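Local coordinates for gdp-l-fucose synthetase (Naegleria fowleri, PDB 6AQZ), which catalyses the NADPH-dependent epimerisation and reduction of GDP-4-keto-6-deoxy-D-mannose to GDP-L-fucose, the last step of de novo GDP-L-fucose synthesis, at the interface of chains A and B. Residues are numbered along the deposited sequence; one frame, centred on the assembly and turned at random. Chains: chain A/B, gdp-l-fucose synthetase.

Contacts 1 and 2 are neighbouring stretches of one two-fold symmetric interface, with their C-alpha centres about 9 Å apart. A:Trp171 and B:Trp102 belong to both and join them into a continuous apolar seam. In each, helix 156-179 of chain A packs on chain B: contact 1 meets the start of helix 98-118, and contact 2 runs from that helix to the beginning of the partner's own helix 156-179, near the symmetry axis. Four helices, two from each subunit, thus form the bundle typical of dimers of extended short-chain dehydrogenases. Water bridges supplement the apolar contacts in both patches, and the deposited dimer is probably the functional one.

Contact 1: the interface of chains A and B. Residues chain A 114, 168, 171-172; chain B 99, 102-103.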
loop_
_atom_site.group_PDB
_atom_site.type_symbol
_atom_site.label_atom_id
_atom_site.label_comp_id
_atom_site.label_asym_id
_atom_site.label_seq_id
_atom_site.Cartn_x
_atom_site.Cartn_y
_atom_site.Cartn_z
ATOM N N THR A 114 4.530 1.078 14.755
ATOM C CA THR A 114 5.853 0.645 15.193
ATOM C C THR A 114 6.125 1.074 16.631
ATOM O O THR A 114 6.622 0.284 17.437
ATOM C CB THR A 114 6.928 1.161 14.231
ATOM O OG1 THR A 114 6.744 0.554 12.943
ATOM C CG2 THR A 114 8.303 0.796 14.724
ATOM N N LEU A 168 -0.594 -3.452 8.077
ATOM C CA LEU A 168 0.523 -3.346 9.007
ATOM C C LEU A 168 0.151 -3.876 10.387
ATOM O O LEU A 168 0.983 -4.496 11.061
ATOM C CB LEU A 168 1.001 -1.893 9.104
ATOM C CG LEU A 168 2.232 -1.758 10.017
ATOM C CD1 LEU A 168 3.346 -2.732 9.609
ATOM C CD2 LEU A 168 2.736 -0.307 10.050
ATOM N N TRP A 171 0.339 -7.653 10.288
ATOM C CA TRP A 171 1.733 -8.074 10.298
ATOM C C TRP A 171 2.353 -7.889 11.682
ATOM O O TRP A 171 3.129 -8.737 12.133
ATOM C CB TRP A 171 2.501 -7.282 9.236
ATOM C CG TRP A 171 2.035 -7.589 7.850
ATOM C CD1 TRP A 171 1.564 -8.791 7.401
ATOM C CD2 TRP A 171 1.965 -6.687 6.731
ATOM N NE1 TRP A 171 1.224 -8.699 6.077
ATOM C CE2 TRP A 171 1.461 -7.425 5.635
ATOM C CE3 TRP A 171 2.276 -5.335 6.550
ATOM C CZ2 TRP A 171 1.275 -6.863 4.374
ATOM C CZ3 TRP A 171 2.082 -4.774 5.298
ATOM C CH2 TRP A 171 1.584 -5.538 4.226
ATOM N N TYR A 172 1.996 -6.815 12.392
ATOM C CA TYR A 172 2.512 -6.680 13.753
ATOM C C TYR A 172 1.883 -7.701 14.697
ATOM O O TYR A 172 2.534 -8.115 15.660
ATOM C CB TYR A 172 2.308 -5.263 14.310
ATOM C CG TYR A 172 3.503 -4.364 14.069
ATOM C CD1 TYR A 172 4.779 -4.763 14.458
ATOM C CD2 TYR A 172 3.355 -3.107 13.474
ATOM C CE1 TYR A 172 5.867 -3.950 14.246
ATOM C CE2 TYR A 172 4.442 -2.285 13.260
ATOM C CZ TYR A 172 5.685 -2.708 13.655
ATOM O OH TYR A 172 6.758 -1.890 13.440
ATOM N N VAL B 99 6.773 -7.582 8.862
ATOM C CA VAL B 99 6.830 -6.153 9.176
ATOM C C VAL B 99 8.055 -5.511 8.533
ATOM O O VAL B 99 7.967 -4.453 7.894
ATOM C CB VAL B 99 6.827 -5.942 10.699
ATOM C CG1 VAL B 99 7.249 -4.534 11.025
ATOM C CG2 VAL B 99 5.468 -6.207 11.244
ATOM N N TRP B 102 7.764 -5.007 4.766
ATOM C CA TRP B 102 6.923 -3.860 4.419
ATOM C C TRP B 102 7.689 -2.551 4.640
ATOM O O TRP B 102 7.833 -1.743 3.719
ATOM C CB TRP B 102 5.595 -3.880 5.215
ATOM C CG TRP B 102 4.876 -2.556 5.103
ATOM C CD1 TRP B 102 4.774 -1.605 6.081
ATOM C CD2 TRP B 102 4.202 -2.010 3.944
ATOM N NE1 TRP B 102 4.091 -0.514 5.607
ATOM C CE2 TRP B 102 3.735 -0.731 4.300
ATOM C CE3 TRP B 102 3.954 -2.479 2.648
ATOM C CZ2 TRP B 102 3.024 0.089 3.404
ATOM C CZ3 TRP B 102 3.251 -1.672 1.764
ATOM C CH2 TRP B 102 2.794 -0.396 2.144
ATOM N N LEU B 103 8.238 -2.352 5.846
ATOM C CA LEU B 103 8.877 -1.080 6.181
ATOM C C LEU B 103 10.107 -0.816 5.310
ATOM O O LEU B 103 10.228 0.258 4.705
ATOM C CB LEU B 103 9.235 -1.066 7.667
ATOM C CG LEU B 103 8.063 -1.143 8.666
ATOM C CD1 LEU B 103 8.566 -1.305 10.094
ATOM C CD2 LEU B 103 7.141 0.101 8.577
HETATM O O HOH W 1 5.620 -9.396 10.807
#
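A:Trp171 and A:Tyr172, in regular helical geometry on helix 156-179, meet B:Val99 and B:Trp102 from the first two turns of helix 98-118, where the backbone is helical too. The patch illustrates how a small branched side chain can be fitted against an aromatic face. B:Val99 lays both methyls on the same face of the A:Tyr172 ring. CG2 sits 3.8 Å from the ring centroid in a CH-pi contact, displaced toward the rim, while CG1, anti to the backbone N (chi1 165°), touches the phenol end, 3.6 Å from A:Tyr172 CE1. The ring is steadied at its tip within its own chain: A:Tyr172 OH is hydrogen-bonded over 2.5 Å to OG1 of A:Thr114, which lies at the ring edge, in plane. B:Leu103 adds its CD1 methyl beside this hydroxyl pair, 3.8 Å from A:Tyr172 OH.

B:Val99 CG2 also reaches back to the beta-carbon of A:Trp171, at 3.7 Å from CB. The indole of A:Trp171 then extends toward B:Trp102 and sets the CZ3 corner of its six-membered ring over the partner indole, 3.6 Å from CG of B:Trp102. The two ring planes are inclined by about 40°, making this a corner-on-face contact, neither a parallel stack nor a perpendicular edge. A:Leu168 brings its CD1 methyl against the CD1 corner of B:Trp102, its CG being anti to the backbone N (chi1 -177°).

No direct polar bond crosses this patch, but a water does bridge it, accepting from the amide N of B:Val99 and pairing with the carbonyl O of A:Trp171 at 2.9 Å. An amide in the first turn of a helix has no preceding-turn carbonyl to bind, and the water supplies its acceptor. The site lies where the start of helix 98-118 of one subunit meets the later half of helix 156-179 of the other, on the flank of the Rossmann-fold domain.

Contact 2: the interface of chains A and B. Residues chain A 147, 160, 164, 167, 171; chain B 102, 160, 164.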
loop_
_atom_site.group_PDB
_atom_site.type_symbol
_atom_site.label_atom_id
_atom_site.label_comp_id
_atom_site.label_asym_id
_atom_site.label_seq_id
_atom_site.Cartn_x
_atom_site.Cartn_y
_atom_site.Cartn_z
ATOM N N HIS A 147 -10.088 -5.536 0.798
ATOM C CA HIS A 147 -8.966 -5.596 -0.148
ATOM C C HIS A 147 -9.332 -6.262 -1.466
ATOM O O HIS A 147 -8.442 -6.573 -2.264
ATOM C CB HIS A 147 -7.776 -6.337 0.470
ATOM C CG HIS A 147 -7.299 -5.746 1.758
ATOM N ND1 HIS A 147 -6.482 -4.635 1.816
ATOM C CD2 HIS A 147 -7.515 -6.120 3.040
ATOM C CE1 HIS A 147 -6.232 -4.337 3.079
ATOM N NE2 HIS A 147 -6.850 -5.218 3.844
ATOM N N TYR A 160 -5.559 3.732 -0.105
ATOM C CA TYR A 160 -4.522 2.707 0.011
ATOM C C TYR A 160 -3.736 2.844 1.306
ATOM O O TYR A 160 -3.394 1.833 1.934
ATOM C CB TYR A 160 -3.579 2.751 -1.200
ATOM C CG TYR A 160 -4.061 1.916 -2.367
ATOM C CD1 TYR A 160 -4.393 0.566 -2.198
ATOM C CD2 TYR A 160 -4.198 2.472 -3.628
ATOM C CE1 TYR A 160 -4.829 -0.190 -3.266
ATOM C CE2 TYR A 160 -4.623 1.722 -4.694
ATOM C CZ TYR A 160 -4.939 0.398 -4.515
ATOM O OH TYR A 160 -5.386 -0.329 -5.602
ATOM N N MET A 164 -3.174 -0.136 3.975
ATOM C CA MET A 164 -1.875 -0.564 4.486
ATOM C C MET A 164 -1.745 -0.365 6.000
ATOM O O MET A 164 -0.921 -1.038 6.629
ATOM C CB MET A 164 -0.774 0.170 3.714
ATOM C CG MET A 164 -0.731 -0.199 2.207
ATOM S SD MET A 164 -0.675 -2.014 1.932
ATOM C CE MET A 164 -2.320 -2.357 1.310
ATOM N N MET A 167 -3.217 -3.638 7.026
ATOM C CA MET A 167 -2.251 -4.727 6.810
ATOM C C MET A 167 -1.114 -4.655 7.815
ATOM O O MET A 167 -0.734 -5.672 8.398
ATOM C CB MET A 167 -1.668 -4.724 5.392
ATOM C CG MET A 167 -2.620 -5.137 4.275
ATOM S SD MET A 167 -3.458 -6.716 4.595
ATOM C CE MET A 167 -2.077 -7.856 4.796
ATOM N N TRP A 171 0.339 -7.653 10.288
ATOM C CA TRP A 171 1.733 -8.074 10.298
ATOM C C TRP A 171 2.353 -7.889 11.682
ATOM O O TRP A 171 3.129 -8.737 12.133
ATOM C CB TRP A 171 2.501 -7.282 9.236
ATOM C CG TRP A 171 2.035 -7.589 7.850
ATOM C CD1 TRP A 171 1.564 -8.791 7.401
ATOM C CD2 TRP A 171 1.965 -6.687 6.731
ATOM N NE1 TRP A 171 1.224 -8.699 6.077
ATOM C CE2 TRP A 171 1.461 -7.425 5.635
ATOM C CE3 TRP A 171 2.276 -5.335 6.550
ATOM C CZ2 TRP A 171 1.275 -6.863 4.374
ATOM C CZ3 TRP A 171 2.082 -4.774 5.298
ATOM C CH2 TRP A 171 1.584 -5.538 4.226
ATOM N N TRP B 102 7.764 -5.007 4.766
ATOM C CA TRP B 102 6.923 -3.860 4.419
ATOM C C TRP B 102 7.689 -2.551 4.640
ATOM O O TRP B 102 7.833 -1.743 3.719
ATOM C CB TRP B 102 5.595 -3.880 5.215
ATOM C CG TRP B 102 4.876 -2.556 5.103
ATOM C CD1 TRP B 102 4.774 -1.605 6.081
ATOM C CD2 TRP B 102 4.202 -2.010 3.944
ATOM N NE1 TRP B 102 4.091 -0.514 5.607
ATOM C CE2 TRP B 102 3.735 -0.731 4.300
ATOM C CE3 TRP B 102 3.954 -2.479 2.648
ATOM C CZ2 TRP B 102 3.024 0.089 3.404
ATOM C CZ3 TRP B 102 3.251 -1.672 1.764
ATOM C CH2 TRP B 102 2.794 -0.396 2.144
ATOM N N TYR B 160 2.627 -6.024 -1.463
ATOM C CA TYR B 160 1.949 -4.742 -1.341
ATOM C C TYR B 160 2.934 -3.575 -1.467
ATOM O O TYR B 160 2.636 -2.576 -2.129
ATOM C CB TYR B 160 1.183 -4.696 -0.017
ATOM C CG TYR B 160 -0.222 -5.251 -0.106
ATOM C CD1 TYR B 160 -1.101 -4.772 -1.063
ATOM C CD2 TYR B 160 -0.678 -6.240 0.768
ATOM C CE1 TYR B 160 -2.383 -5.256 -1.157
ATOM C CE2 TYR B 160 -1.975 -6.743 0.670
ATOM C CZ TYR B 160 -2.821 -6.232 -0.296
ATOM O OH TYR B 160 -4.117 -6.681 -0.421
ATOM N N MET B 164 2.499 -0.595 -4.089
ATOM C CA MET B 164 2.564 0.829 -3.775
ATOM C C MET B 164 3.755 1.520 -4.442
ATOM O O MET B 164 3.747 2.738 -4.596
ATOM C CB MET B 164 2.566 1.009 -2.252
ATOM C CG MET B 164 1.259 0.497 -1.596
ATOM S SD MET B 164 -0.237 1.164 -2.385
ATOM C CE MET B 164 -0.884 -0.256 -3.246
HETATM O O HOH W 2 -5.907 -5.731 -2.891
#
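The carbonyl O of A:His147 binds a water at 2.7 Å, and the same water, at the edge of the B:Tyr160 ring and in its plane, pairs more loosely with the phenol OH, at 3.2 Å. In this extended short-chain dehydrogenase, B:Tyr160 occupies a variable position within the Tyr-x-x-x-Lys motif, distinct from the catalytic tyrosine; here it serves the interface. The patch is a worked example of methionine shaped to an aromatic face. A:Met164, bent at both chi2 (-52°) and chi3 (108°), curls its CE methyl over one face of B:Tyr160, 3.8 Å from the ring centroid, while SD lies near the tyrosine's beta-carbon.

The two-fold axis passes close by and the arrangement is repeated: B:Met164, bent the same way, puts CE over the A:Tyr160 face, 3.9 Å from its centroid. Further up the thioether chain, A:Met164 CG rides over the benzo rim of the B:Trp102 indole, 3.5 Å from CH2, on the face that A:Trp171 also meets, with the two side chains crossing at about a right angle.

A:Met167 lies on the same side of the B:Tyr160 ring as A:Met164 but toward another part of the rim, its CG 4.0 Å from CE2. The benzo edge of A:Trp171 borders the ring at CD2, with CZ2 4.1 Å from B:Tyr160 CD2. At the phenol end, the A:His147 side chain passes near OH through van der Waals contact, with CB 3.8 Å away.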